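Long-range contacts in SH2 domain-containing protein 3C (Homo sapiens, PDB 3T6G), which acts as an adapter in integrin-mediated cell adhesion and migration, its C-terminal Cdc25-homology domain, described here, adopting a closed form incapable of canonical nucleotide exchange but needed to bind BCAR1: residues V57-R66 / L95-M106; R81-L89 / V249-H257. The protein carries 2 engineered substitutions. All blocks are in the same frame, centred on the assembly; numbering follows the deposited sequence.

Contact 1. Residues V57-R66 / L95-M106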
loop_
_atom_site.group_PDB
_atom_site.type_symbol
_atom_site.label_atom_id
_atom_site.label_comp_id
_atom_site.label_asym_id
_atom_site.label_seq_id
_atom_site.Cartn_x
_atom_site.Cartn_y
_atom_site.Cartn_z
ATOM N N VAL A 57 15.810 6.418 1.249
ATOM C CA VAL A 57 14.375 6.247 1.476
ATOM C C VAL A 57 14.007 4.798 1.558
ATOM O O VAL A 57 13.070 4.456 2.253
ATOM C CB VAL A 57 13.480 6.725 0.326
ATOM C CG1 VAL A 57 12.457 7.728 0.832
ATOM C CG2 VAL A 57 14.291 7.206 -0.821
ATOM N N THR A 58 14.676 3.981 0.749
ATOM C CA THR A 58 14.414 2.571 0.707
ATOM C C THR A 58 14.666 2.001 2.089
ATOM O O THR A 58 13.886 1.175 2.563
ATOM C CB THR A 58 15.326 1.873 -0.275
ATOM O OG1 THR A 58 14.976 2.275 -1.596
ATOM C CG2 THR A 58 15.152 0.368 -0.161
ATOM N N LYS A 59 15.751 2.448 2.731
ATOM C CA LYS A 59 16.104 1.944 4.056
ATOM C C LYS A 59 14.963 2.220 5.022
ATOM O O LYS A 59 14.484 1.333 5.727
ATOM C CB LYS A 59 17.367 2.621 4.571
ATOM C CG LYS A 59 18.204 1.753 5.502
ATOM C CD LYS A 59 17.793 1.832 6.962
ATOM C CE LYS A 59 19.007 2.155 7.880
ATOM N NZ LYS A 59 20.110 1.139 7.869
ATOM N N VAL A 60 14.536 3.471 5.049
ATOM C CA VAL A 60 13.506 3.883 5.974
ATOM C C VAL A 60 12.183 3.199 5.624
ATOM O O VAL A 60 11.432 2.803 6.501
ATOM C CB VAL A 60 13.368 5.398 5.922
ATOM C CG1 VAL A 60 12.248 5.861 6.808
ATOM C CG2 VAL A 60 14.706 6.047 6.356
ATOM N N ASP A 61 11.923 3.063 4.327
ATOM C CA ASP A 61 10.690 2.501 3.830
ATOM C C ASP A 61 10.571 1.094 4.381
ATOM O O ASP A 61 9.525 0.675 4.887
ATOM C CB ASP A 61 10.720 2.423 2.286
ATOM C CG ASP A 61 10.283 3.721 1.609
ATOM O OD1 ASP A 61 9.725 4.606 2.309
ATOM O OD2 ASP A 61 10.492 3.838 0.365
ATOM N N CYS A 62 11.665 0.363 4.234
ATOM C CA CYS A 62 11.750 -1.006 4.657
ATOM C C CYS A 62 11.700 -1.192 6.177
ATOM O O CYS A 62 11.236 -2.221 6.671
ATOM C CB CYS A 62 13.011 -1.607 4.086
ATOM S SG CYS A 62 12.876 -1.879 2.331
ATOM N N LEU A 63 12.176 -0.206 6.925
ATOM C CA LEU A 63 12.110 -0.320 8.380
ATOM C C LEU A 63 10.652 -0.174 8.806
ATOM O O LEU A 63 10.172 -0.909 9.667
ATOM C CB LEU A 63 13.000 0.730 9.068
ATOM C CG LEU A 63 14.497 0.376 9.200
ATOM C CD1 LEU A 63 15.410 1.582 9.519
ATOM C CD2 LEU A 63 14.717 -0.699 10.274
ATOM N N VAL A 64 9.953 0.773 8.184
ATOM C CA VAL A 64 8.593 1.109 8.566
ATOM C C VAL A 64 7.667 -0.014 8.155
ATOM O O VAL A 64 6.721 -0.353 8.859
ATOM C CB VAL A 64 8.111 2.403 7.886
ATOM C CG1 VAL A 64 6.592 2.553 8.022
ATOM C CG2 VAL A 64 8.829 3.625 8.472
ATOM N N ALA A 65 7.951 -0.592 7.003
ATOM C CA ALA A 65 7.119 -1.650 6.466
ATOM C C ALA A 65 7.448 -3.005 7.088
ATOM O O ALA A 65 6.881 -4.013 6.689
ATOM C CB ALA A 65 7.320 -1.734 4.969
ATOM N N ARG A 66 8.393 -3.030 8.027
ATOM C CA ARG A 66 8.870 -4.291 8.602
ATOM C C ARG A 66 9.353 -5.280 7.568
ATOM O O ARG A 66 8.989 -6.446 7.600
ATOM C CB ARG A 66 7.804 -4.926 9.511
ATOM C CG ARG A 66 7.338 -3.881 10.495
ATOM C CD ARG A 66 6.339 -4.380 11.429
ATOM N NE ARG A 66 5.533 -3.266 11.892
ATOM C CZ ARG A 66 4.553 -3.390 12.774
ATOM N NH1 ARG A 66 4.269 -4.592 13.276
ATOM N NH2 ARG A 66 3.861 -2.314 13.146
ATOM N N LEU A 95 -0.683 -0.950 10.385
ATOM C CA LEU A 95 0.392 -0.961 9.440
ATOM C C LEU A 95 -0.082 -0.340 8.123
ATOM O O LEU A 95 0.478 0.658 7.659
ATOM C CB LEU A 95 0.896 -2.398 9.212
ATOM C CG LEU A 95 2.104 -2.384 8.258
ATOM C CD1 LEU A 95 3.207 -1.404 8.788
ATOM C CD2 LEU A 95 2.690 -3.779 7.986
ATOM N N ARG A 96 -1.124 -0.923 7.538
ATOM C CA ARG A 96 -1.702 -0.405 6.297
ATOM C C ARG A 96 -1.990 1.100 6.366
ATOM O O ARG A 96 -1.735 1.848 5.412
ATOM C CB ARG A 96 -2.990 -1.137 5.949
ATOM C CG ARG A 96 -2.807 -2.447 5.217
ATOM C CD ARG A 96 -4.178 -2.984 4.768
ATOM N NE ARG A 96 -5.054 -3.226 5.913
ATOM C CZ ARG A 96 -5.223 -4.419 6.468
ATOM N NH1 ARG A 96 -4.586 -5.470 5.973
ATOM N NH2 ARG A 96 -6.011 -4.561 7.520
ATOM N N LEU A 97 -2.534 1.556 7.487
ATOM C CA LEU A 97 -2.828 2.970 7.586
ATOM C C LEU A 97 -1.537 3.796 7.662
ATOM O O LEU A 97 -1.457 4.852 7.042
ATOM C CB LEU A 97 -3.764 3.260 8.756
ATOM C CG LEU A 97 -5.191 2.732 8.589
ATOM C CD1 LEU A 97 -6.035 3.160 9.773
ATOM C CD2 LEU A 97 -5.803 3.249 7.310
ATOM N N ASP A 98 -0.532 3.300 8.395
ATOM C CA ASP A 98 0.762 3.979 8.511
ATOM C C ASP A 98 1.469 4.092 7.165
ATOM O O ASP A 98 2.025 5.140 6.838
ATOM C CB ASP A 98 1.701 3.256 9.482
ATOM C CG ASP A 98 1.310 3.459 10.910
ATOM O OD1 ASP A 98 0.576 4.443 11.181
ATOM O OD2 ASP A 98 1.737 2.637 11.756
ATOM N N LEU A 99 1.482 3.002 6.408
ATOM C CA LEU A 99 2.062 3.043 5.084
ATOM C C LEU A 99 1.307 4.019 4.185
ATOM O O LEU A 99 1.885 4.557 3.261
ATOM C CB LEU A 99 2.106 1.664 4.431
ATOM C CG LEU A 99 3.117 0.646 4.942
ATOM C CD1 LEU A 99 2.899 -0.688 4.204
ATOM C CD2 LEU A 99 4.531 1.145 4.720
ATOM N N LEU A 100 0.020 4.240 4.437
ATOM C CA LEU A 100 -0.729 5.179 3.605
ATOM C C LEU A 100 -0.370 6.628 3.972
ATOM O O LEU A 100 -0.267 7.490 3.087
ATOM C CB LEU A 100 -2.250 4.945 3.671
ATOM C CG LEU A 100 -2.853 3.754 2.899
ATOM C CD1 LEU A 100 -4.284 3.458 3.358
ATOM C CD2 LEU A 100 -2.829 3.947 1.401
ATOM N N GLU A 101 -0.179 6.906 5.263
ATOM C CA GLU A 101 0.266 8.237 5.668
ATOM C C GLU A 101 1.634 8.490 5.069
ATOM O O GLU A 101 1.910 9.575 4.558
ATOM C CB GLU A 101 0.356 8.387 7.184
ATOM C CG GLU A 101 0.864 9.768 7.629
ATOM C CD GLU A 101 -0.211 10.852 7.575
ATOM O OE1 GLU A 101 -1.382 10.528 7.854
ATOM O OE2 GLU A 101 0.102 12.023 7.261
ATOM N N ARG A 102 2.477 7.467 5.113
ATOM C CA ARG A 102 3.844 7.628 4.657
ATOM C C ARG A 102 3.841 8.014 3.191
ATOM O O ARG A 102 4.432 9.026 2.802
ATOM C CB ARG A 102 4.679 6.357 4.863
ATOM C CG ARG A 102 6.192 6.618 4.717
ATOM C CD ARG A 102 7.059 5.383 4.955
ATOM N NE ARG A 102 8.378 5.533 4.351
ATOM C CZ ARG A 102 9.288 6.428 4.746
ATOM N NH1 ARG A 102 9.041 7.265 5.755
ATOM N NH2 ARG A 102 10.457 6.488 4.137
ATOM N N PHE A 103 3.183 7.179 2.396
ATOM C CA PHE A 103 3.032 7.368 0.961
ATOM C C PHE A 103 2.557 8.786 0.585
ATOM O O PHE A 103 3.298 9.550 -0.062
ATOM C CB PHE A 103 2.060 6.323 0.427
ATOM C CG PHE A 103 1.998 6.244 -1.073
ATOM C CD1 PHE A 103 2.863 5.414 -1.776
ATOM C CD2 PHE A 103 1.050 6.966 -1.779
ATOM C CE1 PHE A 103 2.792 5.317 -3.152
ATOM C CE2 PHE A 103 0.973 6.867 -3.166
ATOM C CZ PHE A 103 1.842 6.040 -3.850
ATOM N N HIS A 104 1.347 9.164 0.984
ATOM C CA HIS A 104 0.898 10.471 0.549
ATOM C C HIS A 104 1.716 11.622 1.119
ATOM O O HIS A 104 1.945 12.622 0.444
ATOM C CB HIS A 104 -0.599 10.722 0.745
ATOM C CG HIS A 104 -1.096 11.892 -0.059
ATOM N ND1 HIS A 104 -0.833 12.030 -1.409
ATOM C CD2 HIS A 104 -1.786 13.003 0.303
ATOM C CE1 HIS A 104 -1.361 13.158 -1.847
ATOM N NE2 HIS A 104 -1.948 13.766 -0.831
ATOM N N THR A 105 2.141 11.489 2.367
ATOM C CA THR A 105 2.901 12.548 3.005
ATOM C C THR A 105 4.278 12.777 2.347
ATOM O O THR A 105 4.733 13.908 2.210
ATOM C CB THR A 105 2.989 12.304 4.484
ATOM O OG1 THR A 105 1.705 12.575 5.032
ATOM C CG2 THR A 105 4.014 13.232 5.155
ATOM N N MET A 106 4.904 11.691 1.920
ATOM C CA MET A 106 6.117 11.744 1.129
ATOM C C MET A 106 5.885 12.539 -0.169
ATOM O O MET A 106 6.619 13.491 -0.450
ATOM C CB MET A 106 6.551 10.309 0.824
ATOM C CG MET A 106 7.723 10.136 -0.133
ATOM S SD MET A 106 9.300 10.540 0.624
ATOM C CE MET A 106 9.166 9.909 2.301
#
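R102 reaches from helix 93-115 to helix 50-64, nearly antiparallel helices whose axes over these segments come within 11.3 Å, and grips D61 side-on. Its chain leaves the helix with CG anti to the backbone N (chi1 -166°) and stays extended as far as NE, a span that suits a long arginine. R102 NE meets D61 OD1 at 2.6 Å, nearly in line with the C-O bond, while R102 NH2 reaches the same oxygen at 2.7 Å from above the carboxylate plane. The planes of the two groups stand 79° apart, and OD1 alone takes both N-H groups of this buried salt bridge; D61 OD2 is held instead by S147 and N144. V60 crosses the arginine at about a right angle, its CG1 lying 3.3 Å from R102 NH2, and the methyl M106 CE lies over one guanidinium face. V64 CG1 sits beside R102 CD, and V57, V60, D61 and V64 form the hole for this knob. Farther along, branched and small apolar residues complete the interface: L99 CD2 touches V64 CG1 at 4.1 Å and A65 CB at 4.0 Å. Within the all-helical Ras-GEF fold, helix 145-155 lies beside D61 and F103, and helix 210-215 against L99.

Contact 2. Residues R81-L89 / V249-H257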
loop_
_atom_site.group_PDB
_atom_site.type_symbol
_atom_site.label_atom_id
_atom_site.label_comp_id
_atom_site.label_asym_id
_atom_site.label_seq_id
_atom_site.Cartn_x
_atom_site.Cartn_y
_atom_site.Cartn_z
ATOM N N ARG A 81 6.130 -13.432 10.529
ATOM C CA ARG A 81 7.512 -13.006 10.340
ATOM C C ARG A 81 7.673 -11.598 9.739
ATOM O O ARG A 81 8.466 -10.809 10.232
ATOM C CB ARG A 81 8.277 -14.023 9.492
ATOM C CG ARG A 81 8.710 -15.250 10.261
ATOM C CD ARG A 81 9.470 -16.235 9.386
ATOM N NE ARG A 81 10.206 -17.211 10.194
ATOM C CZ ARG A 81 9.646 -18.197 10.901
ATOM N NH1 ARG A 81 8.325 -18.354 10.917
ATOM N NH2 ARG A 81 10.414 -19.027 11.600
ATOM N N TRP A 82 6.918 -11.279 8.694
ATOM C CA TRP A 82 7.178 -10.067 7.898
ATOM C C TRP A 82 5.990 -9.114 7.760
ATOM O O TRP A 82 4.836 -9.541 7.702
ATOM C CB TRP A 82 7.631 -10.492 6.515
ATOM C CG TRP A 82 8.821 -11.385 6.573
ATOM C CD1 TRP A 82 8.906 -12.684 6.136
ATOM C CD2 TRP A 82 10.108 -11.057 7.112
ATOM N NE1 TRP A 82 10.167 -13.182 6.369
ATOM C CE2 TRP A 82 10.927 -12.205 6.968
ATOM C CE3 TRP A 82 10.649 -9.904 7.693
ATOM C CZ2 TRP A 82 12.253 -12.234 7.387
ATOM C CZ3 TRP A 82 11.981 -9.924 8.097
ATOM C CH2 TRP A 82 12.767 -11.086 7.948
ATOM N N GLY A 83 6.276 -7.820 7.712
ATOM C CA GLY A 83 5.241 -6.807 7.537
ATOM C C GLY A 83 4.458 -7.011 6.248
ATOM O O GLY A 83 3.301 -6.620 6.144
ATOM N N MET A 84 5.088 -7.634 5.259
ATOM C CA MET A 84 4.407 -7.876 4.009
ATOM C C MET A 84 3.246 -8.798 4.261
ATOM O O MET A 84 2.163 -8.607 3.694
ATOM C CB MET A 84 5.348 -8.473 2.956
ATOM C CG MET A 84 6.346 -7.477 2.327
ATOM S SD MET A 84 5.605 -5.987 1.596
ATOM C CE MET A 84 5.646 -4.871 2.979
ATOM N N GLU A 85 3.479 -9.807 5.098
ATOM C CA GLU A 85 2.438 -10.751 5.488
ATOM C C GLU A 85 1.428 -10.051 6.374
ATOM O O GLU A 85 0.220 -10.175 6.178
ATOM C CB GLU A 85 3.034 -11.948 6.208
ATOM C CG GLU A 85 2.009 -12.904 6.758
ATOM C CD GLU A 85 2.565 -14.315 6.884
ATOM O OE1 GLU A 85 3.780 -14.478 6.629
ATOM O OE2 GLU A 85 1.797 -15.250 7.226
ATOM N N LEU A 86 1.927 -9.258 7.308
ATOM C CA LEU A 86 1.051 -8.578 8.254
ATOM C C LEU A 86 -0.011 -7.725 7.574
ATOM O O LEU A 86 -1.130 -7.619 8.069
ATOM C CB LEU A 86 1.844 -7.728 9.259
ATOM C CG LEU A 86 0.905 -7.043 10.266
ATOM C CD1 LEU A 86 0.145 -8.107 11.064
ATOM C CD2 LEU A 86 1.600 -6.082 11.223
ATOM N N LEU A 87 0.321 -7.103 6.447
ATOM C CA LEU A 87 -0.624 -6.154 5.845
ATOM C C LEU A 87 -1.757 -6.771 5.004
ATOM O O LEU A 87 -2.608 -6.046 4.494
ATOM C CB LEU A 87 0.094 -5.008 5.112
ATOM C CG LEU A 87 1.238 -5.341 4.163
ATOM C CD1 LEU A 87 0.693 -5.963 2.912
ATOM C CD2 LEU A 87 1.994 -4.081 3.833
ATOM N N THR A 88 -1.769 -8.097 4.881
ATOM C CA THR A 88 -2.906 -8.800 4.305
ATOM C C THR A 88 -3.909 -9.209 5.386
ATOM O O THR A 88 -5.072 -9.471 5.099
ATOM C CB THR A 88 -2.472 -10.088 3.596
ATOM O OG1 THR A 88 -2.185 -11.093 4.574
ATOM C CG2 THR A 88 -1.251 -9.847 2.721
ATOM N N LEU A 89 -3.444 -9.281 6.627
ATOM C CA LEU A 89 -4.245 -9.772 7.741
ATOM C C LEU A 89 -5.118 -8.682 8.354
ATOM O O LEU A 89 -4.829 -7.504 8.227
ATOM C CB LEU A 89 -3.348 -10.398 8.810
ATOM C CG LEU A 89 -2.868 -11.804 8.484
ATOM C CD1 LEU A 89 -3.646 -12.320 7.311
ATOM C CD2 LEU A 89 -1.395 -11.809 8.176
ATOM N N VAL A 249 3.205 -12.075 -2.642
ATOM C CA VAL A 249 3.849 -11.106 -1.788
ATOM C C VAL A 249 4.063 -11.568 -0.346
ATOM O O VAL A 249 5.185 -11.513 0.193
ATOM C CB VAL A 249 3.004 -9.852 -1.719
ATOM C CG1 VAL A 249 3.361 -9.074 -0.475
ATOM C CG2 VAL A 249 3.187 -9.018 -3.005
ATOM N N ALA A 250 2.975 -11.991 0.287
ATOM C CA ALA A 250 3.018 -12.362 1.689
ATOM C C ALA A 250 3.905 -13.589 1.855
ATOM O O ALA A 250 4.609 -13.748 2.854
ATOM C CB ALA A 250 1.604 -12.615 2.232
ATOM N N HIS A 251 3.892 -14.436 0.839
ATOM C CA HIS A 251 4.645 -15.672 0.863
ATOM C C HIS A 251 6.122 -15.376 0.620
ATOM O O HIS A 251 6.967 -16.251 0.747
ATOM C CB HIS A 251 4.104 -16.566 -0.240
ATOM C CG HIS A 251 4.873 -17.831 -0.446
ATOM N ND1 HIS A 251 4.716 -18.937 0.363
ATOM C CD2 HIS A 251 5.779 -18.179 -1.394
ATOM C CE1 HIS A 251 5.505 -19.907 -0.068
ATOM N NE2 HIS A 251 6.164 -19.472 -1.129
ATOM N N HIS A 252 6.428 -14.136 0.267
ATOM C CA HIS A 252 7.770 -13.785 -0.137
ATOM C C HIS A 252 8.416 -12.740 0.776
ATOM O O HIS A 252 9.401 -12.102 0.403
ATOM C CB HIS A 252 7.762 -13.307 -1.593
ATOM C CG HIS A 252 7.702 -14.423 -2.585
ATOM N ND1 HIS A 252 7.481 -14.216 -3.928
ATOM C CD2 HIS A 252 7.833 -15.759 -2.427
ATOM C CE1 HIS A 252 7.483 -15.378 -4.558
ATOM N NE2 HIS A 252 7.696 -16.330 -3.671
ATOM N N GLY A 253 7.860 -12.566 1.968
ATOM C CA GLY A 253 8.411 -11.627 2.933
ATOM C C GLY A 253 9.901 -11.796 3.226
ATOM O O GLY A 253 10.604 -10.816 3.489
ATOM N N GLY A 254 10.365 -13.044 3.194
ATOM C CA GLY A 254 11.745 -13.381 3.466
ATOM C C GLY A 254 12.669 -13.096 2.306
ATOM O O GLY A 254 13.877 -12.928 2.490
ATOM N N LEU A 255 12.103 -13.030 1.104
ATOM C CA LEU A 255 12.893 -12.715 -0.076
ATOM C C LEU A 255 13.152 -11.214 -0.139
ATOM O O LEU A 255 14.261 -10.776 -0.438
ATOM C CB LEU A 255 12.210 -13.196 -1.358
ATOM C CG LEU A 255 12.988 -12.807 -2.627
ATOM C CD1 LEU A 255 14.214 -13.690 -2.763
ATOM C CD2 LEU A 255 12.135 -12.895 -3.887
ATOM N N TYR A 256 12.131 -10.421 0.151
ATOM C CA TYR A 256 12.301 -8.983 0.119
ATOM C C TYR A 256 13.293 -8.527 1.199
ATOM O O TYR A 256 14.111 -7.629 0.961
ATOM C CB TYR A 256 10.953 -8.267 0.256
ATOM C CG TYR A 256 9.925 -8.765 -0.730
ATOM C CD1 TYR A 256 10.179 -8.715 -2.090
ATOM C CD2 TYR A 256 8.703 -9.297 -0.303
ATOM C CE1 TYR A 256 9.264 -9.162 -3.002
ATOM C CE2 TYR A 256 7.768 -9.750 -1.224
ATOM C CZ TYR A 256 8.056 -9.678 -2.572
ATOM O OH TYR A 256 7.160 -10.125 -3.509
ATOM N N HIS A 257 13.218 -9.148 2.375
ATOM C CA HIS A 257 14.119 -8.814 3.469
ATOM C C HIS A 257 15.562 -9.081 3.039
ATOM O O HIS A 257 16.421 -8.190 3.117
ATOM C CB HIS A 257 13.779 -9.630 4.708
ATOM C CG HIS A 257 14.906 -9.734 5.692
ATOM N ND1 HIS A 257 15.241 -8.712 6.558
ATOM C CD2 HIS A 257 15.765 -10.749 5.950
ATOM C CE1 HIS A 257 16.265 -9.094 7.308
ATOM N NE2 HIS A 257 16.605 -10.320 6.955
#
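W82, at the N-cap position of helix 83-86, lays its indole over the G253 carbonyl, in the turn joining helix 236-250 to helix 253-263. With CG anti to its own carbonyl carbon (chi1 -56°), the side chain is sent along G253, and W82 CB lies 3.8 Å from G253 CA. Next, W82 CD1 is 3.2 Å from G253 C, and CG and CD2 lie near G253 O. A glycine suits G253's place, since a beta carbon would run into W82 CD1. W82 NE1 comes beside G254 N, but both are donors and do not bond. At the far rim, W82 CH2 stands 3.4 Å from H257 CG, over the imidazole face, in an offset stack with planes at 24°. H257 CB also makes a CH-pi contact over the six-membered ring, while H257 ND1 bonds to I67 O, which limits how the imidazole can turn. An alanine in place of W82 is likely to open a gap beside G253 and leave H257 without its stacking partner. Beyond the indole, M84 CG touches Y256 CD2. Cohesion therefore rests on ring stacking, indole-on-peptide and apolar contacts, while the E85 carboxylate pairs with a basic side chain on a chain of another protein.

Contacts 1 and 2 have centres about 14 Å apart within the Cdc25-homology (Ras-GEF) domain. The centre of contact 1 lies about 7 Å from the chain centre, that of contact 2 about 19 Å. Their segments alternate along the chain: 57-66, 81-89, 95-106, then 249-257 after a long helical excursion. Helix 83-86 directly precedes helix 93-115, and the two contacts touch: L87 O probably accepts a hydrogen bond from R96 NH1, R66 O probably one from G83 N, and L99 packs on L87. Segment 81-89 thus connects the helix pair of contact 1 to the C-terminal half of the domain. A chain of another protein also packs against contact 2, which may thereby couple the inner helices to that binding surface.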